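Local coordinates for putative uncharacterized protein (Pyrococcus furiosus, PDB 3VR0) that activates the archaeal proteasome, probably by binding its core particle, and is related to the proteasome assembly chaperones, at residues P68-Q73 against F120-K125. Numbering follows the deposited sequence.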
# COMPACT_ATOMS: atom_id res chain seq x y z
N PRO C 68 12.66 -6.14 1.66
CA PRO C 68 12.02 -5.48 0.51
C PRO C 68 10.89 -4.53 0.99
O PRO C 68 10.31 -3.83 0.16
CB PRO C 68 11.43 -6.67 -0.30
CG PRO C 68 11.10 -7.74 0.91
CD PRO C 68 12.38 -7.61 1.70
N HIS C 69 10.60 -4.50 2.31
CA HIS C 69 9.67 -3.52 2.90
C HIS C 69 10.39 -2.27 3.39
O HIS C 69 9.73 -1.32 3.81
CB HIS C 69 8.89 -4.12 4.06
CG HIS C 69 7.97 -5.21 3.63
ND1 HIS C 69 6.70 -4.97 3.13
CD2 HIS C 69 8.15 -6.56 3.57
CE1 HIS C 69 6.14 -6.12 2.79
NE2 HIS C 69 6.99 -7.10 3.06
N PHE C 70 11.73 -2.27 3.36
CA PHE C 70 12.47 -1.06 3.74
C PHE C 70 12.42 -0.08 2.58
O PHE C 70 12.11 -0.47 1.46
CB PHE C 70 13.95 -1.40 4.03
CG PHE C 70 14.18 -2.09 5.37
CD1 PHE C 70 13.21 -2.07 6.37
CD2 PHE C 70 15.40 -2.73 5.63
CE1 PHE C 70 13.45 -2.69 7.65
CE2 PHE C 70 15.65 -3.39 6.89
CZ PHE C 70 14.66 -3.35 7.89
N MET C 71 12.76 1.18 2.81
CA MET C 71 12.80 2.16 1.70
C MET C 71 13.67 1.64 0.54
O MET C 71 14.75 1.01 0.74
CB MET C 71 13.30 3.50 2.22
CG MET C 71 13.44 4.60 1.16
SD MET C 71 11.88 4.98 0.33
CE MET C 71 12.69 6.03 -0.89
N HIS C 72 13.20 1.92 -0.67
CA HIS C 72 13.77 1.38 -1.88
C HIS C 72 15.01 2.16 -2.31
O HIS C 72 15.05 2.76 -3.39
CB HIS C 72 12.70 1.34 -2.99
CG HIS C 72 11.97 2.63 -3.21
ND1 HIS C 72 10.86 2.99 -2.47
CD2 HIS C 72 12.15 3.62 -4.12
CE1 HIS C 72 10.40 4.16 -2.90
NE2 HIS C 72 11.17 4.57 -3.90
N GLN C 73 16.04 2.14 -1.46
CA GLN C 73 17.28 2.86 -1.76
C GLN C 73 18.48 2.15 -1.16
O GLN C 73 18.36 1.27 -0.30
CB GLN C 73 17.26 4.28 -1.17
CG GLN C 73 17.39 4.23 0.39
CD GLN C 73 16.84 5.50 1.08
OE1 GLN C 73 16.91 5.62 2.30
NE2 GLN C 73 16.31 6.42 0.31
N PHE C 120 5.19 -6.21 10.81
CA PHE C 120 4.93 -7.49 11.42
C PHE C 120 5.85 -8.54 10.82
O PHE C 120 6.31 -9.42 11.54
CB PHE C 120 3.46 -7.94 11.25
CG PHE C 120 2.50 -7.21 12.17
CD1 PHE C 120 2.11 -7.77 13.38
CD2 PHE C 120 2.01 -5.95 11.83
CE1 PHE C 120 1.24 -7.08 14.23
CE2 PHE C 120 1.16 -5.26 12.66
CZ PHE C 120 0.77 -5.82 13.86
N GLU C 121 6.04 -8.50 9.50
CA GLU C 121 6.90 -9.43 8.83
C GLU C 121 8.35 -9.31 9.28
O GLU C 121 8.97 -10.31 9.50
CB GLU C 121 6.88 -9.21 7.34
CG GLU C 121 7.14 -10.48 6.65
CD GLU C 121 7.89 -10.30 5.38
OE1 GLU C 121 8.99 -9.72 5.43
OE2 GLU C 121 7.36 -10.76 4.34
N VAL C 122 8.89 -8.09 9.38
CA VAL C 122 10.28 -7.91 9.85
C VAL C 122 10.41 -8.38 11.33
O VAL C 122 11.30 -9.20 11.66
CB VAL C 122 10.74 -6.44 9.68
CG1 VAL C 122 12.08 -6.15 10.48
CG2 VAL C 122 10.89 -6.07 8.20
N ALA C 123 9.54 -7.90 12.22
CA ALA C 123 9.53 -8.35 13.62
C ALA C 123 9.44 -9.88 13.79
O ALA C 123 10.10 -10.48 14.63
CB ALA C 123 8.37 -7.71 14.34
N GLY C 124 8.56 -10.50 13.00
CA GLY C 124 8.38 -11.93 13.00
C GLY C 124 9.67 -12.66 12.57
O GLY C 124 10.04 -13.64 13.23
N LYS C 125 10.32 -12.20 11.49
CA LYS C 125 11.60 -12.81 11.07
C LYS C 125 12.68 -12.64 12.15
O LYS C 125 13.45 -13.57 12.41
CB LYS C 125 12.15 -12.22 9.76
CG LYS C 125 11.43 -12.71 8.51
CD LYS C 125 11.82 -14.17 8.13
CE LYS C 125 13.32 -14.37 8.02
NZ LYS C 125 13.60 -15.75 7.50
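His69 and Glu121 meet beside a gold ion that both residues help to bind, the imidazole coming from the loop between strands 60-66 and 73-76 and the carboxylate from helix 116-131. From Glu121 CA, the bond to CB is directed toward the loop. CG stands anti to the backbone N (chi1 -151°), and the chain then bends at chi2, so that CD arrives 4.1 Å from His69 NE2. Beyond CD the two oxygens divide: OE1 approaches His69 CD2 at 3.8 Å, obliquely to the ring, and is hydrogen-bonded to Thr20 OG1, outside the two segments. OE2 comes to 3.9 Å from His69 NE2, a distance at which no hydrogen bond joins the pair. Carboxylate and imidazole planes stand nearly perpendicular, 88° apart. The ring itself is set by its other nitrogen, for His69 ND1 hydrogen-bonds Asp115 OD2, while the gold ion lies about 2 Å from the histidine side chain.

Within the PAC2-family fold, this meeting joins the loop that follows strand 60-66 to a helix that packs elsewhere on helix 192-202, through Phe120 and Ala123. With an alanine at Glu121, Thr20 OG1 would probably be left without its carboxylate partner and the gold ion without one of its protein ligands. One residue further along each segment the contact turns apolar: the Phe70 side chain starts off to one side and comes nearer the helix only at its ring, where CE1 packs against Val122 CG2 at 4.3 Å, a light touch that meets the ring obliquely. Val122 also leans on Thr20, so the neighbouring helix residues Glu121 and Val122 share that threonine. The loop also reaches other chains: His72 stacks its ring on His119 of a second subunit.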